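Polyhedrin (Uranotaenia sapphirina cypovirus, PDB 4ZQX) builds the crystalline occlusion bodies, or polyhedra, in which cypovirus particles are embedded, and binds ATP within this protein lattice. Local coordinates at residues Arg158-Trp163 and Gly226-Asp231; Tyr105-Val110 and Leu152-Gly157. All blocks are in the same frame, centred on the assembly; numbering follows the deposited sequence.

Interaction 1 (Arg158-Trp163 and Gly226-Asp231); sequences RCEKAW and GMTMLD. With ATP (adenosine-5'-triphosphate), chain B.
Glu160, at the start of strand 160-166, and Thr228, in the irregular chain beyond helix 214-225, make the closest backbone approach of the two segments, with CA atoms 8.0 Å apart. The gap is bridged by the Glu160 side chain, whose CG stands anti to the backbone N (chi1 -176°) and whose extended chain carries the carboxylate to the Thr228 backbone. There Thr228 N donates to the syn lone pair of Glu160 OE1 over 3.1 Å. A water donates both to Gly226 O and to Glu160 OE1, which thus has two donors. Glu160 OE2 lies just 2.5 Å from Thr228 O, so short for two oxygens that the acid probably holds a proton. The bent Met227 chain sets SD 3.6 Å from Glu160 CD. Both segments also reach ATP: Arg158 N donates to O3G over 2.9 Å, while Leu230 CD1 comes within 3.6 Å of adenine N1. Thr228 OG1 bonds to Pro153 O, tying the segment to the pocket loop. Strand 160-166 runs between strands 150-152 and 101-107 of the main sheet; Met227 packs on Val30 of strand 27-34 and on Tyr133 of the second subunit.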
# COMPACT_ATOMS: atom_id res chain seq x y z
N ARG A 158 11.60 -21.90 -19.04
CA ARG A 158 12.99 -21.53 -18.77
C ARG A 158 13.09 -20.27 -17.91
O ARG A 158 13.93 -19.40 -18.17
CB ARG A 158 13.75 -21.30 -20.09
CG ARG A 158 13.53 -22.40 -21.12
CD ARG A 158 14.22 -22.11 -22.46
NE ARG A 158 13.83 -20.85 -23.09
CZ ARG A 158 12.65 -20.62 -23.67
NH1 ARG A 158 11.72 -21.56 -23.70
NH2 ARG A 158 12.41 -19.43 -24.22
N CYS A 159 12.23 -20.14 -16.90
CA CYS A 159 12.12 -18.86 -16.21
C CYS A 159 11.76 -18.89 -14.74
O CYS A 159 11.19 -17.92 -14.25
CB CYS A 159 11.11 -17.99 -16.97
SG CYS A 159 9.38 -18.53 -16.91
N GLU A 160 12.10 -19.96 -14.02
CA GLU A 160 11.90 -19.95 -12.56
C GLU A 160 13.22 -20.18 -11.82
O GLU A 160 14.00 -21.07 -12.18
CB GLU A 160 10.87 -20.98 -12.10
CG GLU A 160 10.61 -20.88 -10.59
CD GLU A 160 9.68 -21.94 -10.03
OE1 GLU A 160 8.80 -22.42 -10.76
OE2 GLU A 160 9.85 -22.30 -8.85
N LYS A 161 13.44 -19.37 -10.78
CA LYS A 161 14.53 -19.58 -9.85
C LYS A 161 14.04 -19.31 -8.44
O LYS A 161 13.03 -18.64 -8.24
CB LYS A 161 15.70 -18.63 -10.15
CG LYS A 161 16.24 -18.73 -11.56
CD LYS A 161 17.51 -17.89 -11.72
CE LYS A 161 17.88 -17.67 -13.17
NZ LYS A 161 18.22 -18.93 -13.88
N ALA A 162 14.80 -19.79 -7.46
CA ALA A 162 14.44 -19.61 -6.07
C ALA A 162 15.64 -19.23 -5.22
O ALA A 162 16.79 -19.39 -5.63
CB ALA A 162 13.81 -20.88 -5.53
N TRP A 163 15.35 -18.71 -4.03
CA TRP A 163 16.39 -18.42 -3.03
C TRP A 163 15.88 -18.84 -1.65
O TRP A 163 14.69 -18.68 -1.36
CB TRP A 163 16.81 -16.94 -3.08
CG TRP A 163 18.00 -16.65 -2.21
CD1 TRP A 163 19.29 -17.03 -2.44
CD2 TRP A 163 18.01 -15.94 -0.96
NE1 TRP A 163 20.10 -16.60 -1.41
CE2 TRP A 163 19.35 -15.92 -0.50
CE3 TRP A 163 17.03 -15.29 -0.19
CZ2 TRP A 163 19.72 -15.32 0.70
CZ3 TRP A 163 17.40 -14.68 1.00
CH2 TRP A 163 18.74 -14.69 1.43
N GLY A 226 0.97 -23.51 -11.13
CA GLY A 226 2.18 -23.72 -11.89
C GLY A 226 3.41 -22.98 -11.39
O GLY A 226 4.15 -22.43 -12.19
N MET A 227 3.61 -22.95 -10.07
CA MET A 227 4.88 -22.56 -9.48
C MET A 227 5.51 -23.81 -8.88
O MET A 227 4.94 -24.41 -7.98
CB MET A 227 4.70 -21.52 -8.37
CG MET A 227 6.03 -20.96 -7.83
SD MET A 227 6.87 -19.86 -9.00
CE MET A 227 6.04 -18.31 -8.64
N THR A 228 6.67 -24.20 -9.38
CA THR A 228 7.33 -25.38 -8.87
C THR A 228 8.00 -25.05 -7.55
O THR A 228 8.63 -24.02 -7.43
CB THR A 228 8.38 -25.88 -9.90
OG1 THR A 228 7.73 -26.09 -11.16
CG2 THR A 228 9.01 -27.17 -9.44
N MET A 229 7.84 -25.91 -6.54
CA MET A 229 8.48 -25.68 -5.25
C MET A 229 9.35 -26.88 -4.89
O MET A 229 9.13 -27.98 -5.39
CB MET A 229 7.43 -25.43 -4.17
CG MET A 229 6.67 -24.16 -4.43
SD MET A 229 5.54 -23.74 -3.11
CE MET A 229 4.91 -22.21 -3.75
N LEU A 230 10.33 -26.64 -4.02
CA LEU A 230 11.30 -27.64 -3.63
C LEU A 230 11.13 -27.90 -2.14
O LEU A 230 11.06 -26.95 -1.35
CB LEU A 230 12.70 -27.11 -3.89
CG LEU A 230 13.83 -28.13 -3.84
CD1 LEU A 230 13.71 -29.07 -5.01
CD2 LEU A 230 15.20 -27.44 -3.86
N ASP A 231 11.07 -29.18 -1.75
CA ASP A 231 10.90 -29.53 -0.35
C ASP A 231 12.25 -29.82 0.32
O ASP A 231 13.31 -29.68 -0.31
CB ASP A 231 9.90 -30.69 -0.17
CG ASP A 231 10.40 -32.03 -0.69
OD1 ASP A 231 11.63 -32.20 -0.86
OD2 ASP A 231 9.55 -32.91 -0.93
PG ATP B . 12.52 -25.15 -17.79
O1G ATP B . 13.91 -25.64 -18.11
O2G ATP B . 12.42 -24.12 -16.68
O3G ATP B . 11.70 -24.79 -19.02
PB ATP B . 11.96 -27.95 -17.40
O1B ATP B . 10.65 -28.60 -17.00
O2B ATP B . 12.49 -28.14 -18.80
O3B ATP B . 11.78 -26.39 -17.06
PA ATP B . 14.55 -28.94 -16.47
O1A ATP B . 14.51 -30.44 -16.36
O2A ATP B . 15.21 -28.29 -17.67
O3A ATP B . 13.04 -28.39 -16.27
O5' ATP B . 15.30 -28.39 -15.14
C5' ATP B . 15.49 -26.99 -14.91
C4' ATP B . 16.48 -26.83 -13.76
O4' ATP B . 15.90 -27.33 -12.55
C3' ATP B . 17.75 -27.64 -13.98
O3' ATP B . 18.87 -26.81 -13.67
C2' ATP B . 17.67 -28.78 -12.99
O2' ATP B . 18.94 -29.24 -12.49
C1' ATP B . 16.82 -28.19 -11.88
N9 ATP B . 16.16 -29.28 -11.12
C8 ATP B . 15.32 -30.21 -11.62
N7 ATP B . 14.91 -31.07 -10.65
C5 ATP B . 15.51 -30.67 -9.51
C6 ATP B . 15.51 -31.13 -8.12
N6 ATP B . 14.76 -32.21 -7.82
N1 ATP B . 16.26 -30.46 -7.21
C2 ATP B . 16.99 -29.38 -7.57
N3 ATP B . 17.04 -28.91 -8.83
C4 ATP B . 16.33 -29.49 -9.82
O HOH W 1 6.98 -22.77 -12.96

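Interaction 2 (Tyr105-Val110 and Leu152-Gly157); sequences YLRGNV and LPSCGG. With ATP (adenosine-5'-triphosphate), chain B.
Tyr105 and Arg107, on strand 101-107 of a six-stranded antiparallel sheet, reach the loop that follows strand 150-152, Tyr105 over strand 160-166 and Arg107 past Cys159, just before it. The apolar part is small: Leu152 CD1 meets the Tyr105 ring at its edge, in plane, 3.7 Å from CE1. Beyond this, Tyr105 OH bonds to Leu230 N and Tyr164 OH. The polar part rests on Arg107, whose chain is extended from CG to NE; its NH2 donates a hydrogen bond to Ser154 O over 3.0 Å. The bond lies in the carbonyl plane, on a lone pair, with the oxygen 16° out of the guanidinium plane. Arg107 also packs on Ser134 of the second subunit. Contacts with the nucleotide form the third group. Pro153 CD lies 3.3 Å from the ribose O4', and its CG is near C8 of the base. Ser154 N donates to both O2G and the bridging O3B, Gly156 N donates to O3G over 3.0 Å, and Cys155 N adds weak bonds to O3B and O1B. Ser154 OG, placed between its backbone N and carbonyl carbon (chi1 67°), bonds to Cys159 N and donates to ATP O2G over 2.6 Å.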
# COMPACT_ATOMS: atom_id res chain seq x y z
N TYR A 105 10.27 -17.65 -4.43
CA TYR A 105 10.07 -18.23 -5.75
C TYR A 105 9.78 -17.13 -6.76
O TYR A 105 8.82 -16.39 -6.60
CB TYR A 105 8.92 -19.23 -5.70
CG TYR A 105 9.28 -20.46 -4.90
CD1 TYR A 105 10.09 -21.44 -5.45
CD2 TYR A 105 8.85 -20.63 -3.59
CE1 TYR A 105 10.45 -22.56 -4.73
CE2 TYR A 105 9.19 -21.76 -2.87
CZ TYR A 105 10.00 -22.72 -3.45
OH TYR A 105 10.39 -23.87 -2.77
N LEU A 106 10.63 -17.01 -7.79
CA LEU A 106 10.49 -15.97 -8.81
C LEU A 106 10.27 -16.61 -10.17
O LEU A 106 11.01 -17.53 -10.54
CB LEU A 106 11.76 -15.10 -8.87
CG LEU A 106 12.03 -14.09 -7.75
CD1 LEU A 106 12.36 -14.78 -6.44
CD2 LEU A 106 13.17 -13.15 -8.15
N ARG A 107 9.28 -16.13 -10.92
CA ARG A 107 9.00 -16.73 -12.21
C ARG A 107 8.65 -15.66 -13.22
O ARG A 107 7.76 -14.86 -12.99
CB ARG A 107 7.84 -17.74 -12.12
CG ARG A 107 7.70 -18.64 -13.35
CD ARG A 107 6.33 -19.36 -13.40
NE ARG A 107 6.34 -20.44 -14.40
CZ ARG A 107 6.09 -20.28 -15.69
NH1 ARG A 107 5.79 -19.08 -16.17
NH2 ARG A 107 6.14 -21.32 -16.51
N GLY A 108 9.34 -15.67 -14.35
CA GLY A 108 9.05 -14.73 -15.41
C GLY A 108 10.26 -14.07 -16.00
O GLY A 108 11.39 -14.58 -15.90
N ASN A 109 10.02 -12.93 -16.65
CA ASN A 109 11.05 -12.23 -17.41
C ASN A 109 11.88 -11.30 -16.52
O ASN A 109 11.92 -10.09 -16.73
CB ASN A 109 10.41 -11.48 -18.58
CG ASN A 109 11.42 -11.08 -19.64
OD1 ASN A 109 12.48 -11.68 -19.76
ND2 ASN A 109 11.07 -10.07 -20.42
N VAL A 110 12.56 -11.90 -15.54
CA VAL A 110 13.28 -11.19 -14.49
C VAL A 110 14.70 -10.80 -14.87
O VAL A 110 15.40 -11.54 -15.54
CB VAL A 110 13.32 -12.07 -13.22
CG1 VAL A 110 14.19 -11.44 -12.09
CG2 VAL A 110 11.90 -12.37 -12.74
N LEU A 152 15.09 -23.87 -11.00
CA LEU A 152 14.06 -24.89 -10.82
C LEU A 152 13.24 -25.02 -12.09
O LEU A 152 13.16 -24.08 -12.87
CB LEU A 152 13.12 -24.53 -9.67
CG LEU A 152 13.70 -24.58 -8.25
CD1 LEU A 152 12.65 -24.18 -7.24
CD2 LEU A 152 14.26 -25.97 -7.91
N PRO A 153 12.63 -26.20 -12.31
CA PRO A 153 11.84 -26.40 -13.54
C PRO A 153 10.64 -25.46 -13.62
O PRO A 153 9.94 -25.31 -12.61
CB PRO A 153 11.34 -27.83 -13.41
CG PRO A 153 12.31 -28.50 -12.53
CD PRO A 153 12.78 -27.45 -11.56
N SER A 154 10.42 -24.87 -14.79
CA SER A 154 9.23 -24.07 -15.04
C SER A 154 8.38 -24.69 -16.16
O SER A 154 7.49 -24.04 -16.71
CB SER A 154 9.61 -22.64 -15.39
OG SER A 154 10.29 -22.55 -16.63
N CYS A 155 8.68 -25.94 -16.49
CA CYS A 155 7.86 -26.72 -17.41
C CYS A 155 7.74 -26.11 -18.81
O CYS A 155 6.69 -26.15 -19.45
CB CYS A 155 6.48 -26.95 -16.79
SG CYS A 155 6.54 -27.93 -15.28
N GLY A 156 8.86 -25.58 -19.29
CA GLY A 156 8.98 -25.09 -20.65
C GLY A 156 9.27 -23.60 -20.73
O GLY A 156 9.64 -23.09 -21.78
N GLY A 157 9.10 -22.91 -19.61
CA GLY A 157 9.27 -21.47 -19.59
C GLY A 157 10.72 -21.01 -19.49
O GLY A 157 11.03 -19.87 -19.84
PG ATP B . 12.52 -25.15 -17.79
O1G ATP B . 13.91 -25.64 -18.11
O2G ATP B . 12.42 -24.12 -16.68
O3G ATP B . 11.70 -24.79 -19.02
PB ATP B . 11.96 -27.95 -17.40
O1B ATP B . 10.65 -28.60 -17.00
O2B ATP B . 12.49 -28.14 -18.80
O3B ATP B . 11.78 -26.39 -17.06
PA ATP B . 14.55 -28.94 -16.47
O1A ATP B . 14.51 -30.44 -16.36
O2A ATP B . 15.21 -28.29 -17.67
O3A ATP B . 13.04 -28.39 -16.27
O5' ATP B . 15.30 -28.39 -15.14
C5' ATP B . 15.49 -26.99 -14.91
C4' ATP B . 16.48 -26.83 -13.76
O4' ATP B . 15.90 -27.33 -12.55
C3' ATP B . 17.75 -27.64 -13.98
O3' ATP B . 18.87 -26.81 -13.67
C2' ATP B . 17.67 -28.78 -12.99
O2' ATP B . 18.94 -29.24 -12.49
C1' ATP B . 16.82 -28.19 -11.88
N9 ATP B . 16.16 -29.28 -11.12
C8 ATP B . 15.32 -30.21 -11.62
N7 ATP B . 14.91 -31.07 -10.65
C5 ATP B . 15.51 -30.67 -9.51
C6 ATP B . 15.51 -31.13 -8.12
N6 ATP B . 14.76 -32.21 -7.82
N1 ATP B . 16.26 -30.46 -7.21
C2 ATP B . 16.99 -29.38 -7.57
N3 ATP B . 17.04 -28.91 -8.83
C4 ATP B . 16.33 -29.49 -9.82

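Overall arrangement
From the N terminus, the chain first passes through 105-110 at the end of strand 101-107, and interaction 2 closes a helix-free loop of 41 residues when the chain returns as 152-157. Interaction 1 opens at the very next residue, with 158-163, and closes a longer loop of 62 residues at 226-231, beyond helix 214-225. The two therefore follow in series, neither nesting nor crossing, with centres about 6 Å apart. They are joined, among other bonds, by a probable hydrogen bond from Gly108 N to Cys159 O. Together they bind the main sheet, the loop 152-157 and the C-terminal chain around one ATP; interaction 2 gives most phosphate hydrogen bonds, and both touch the base.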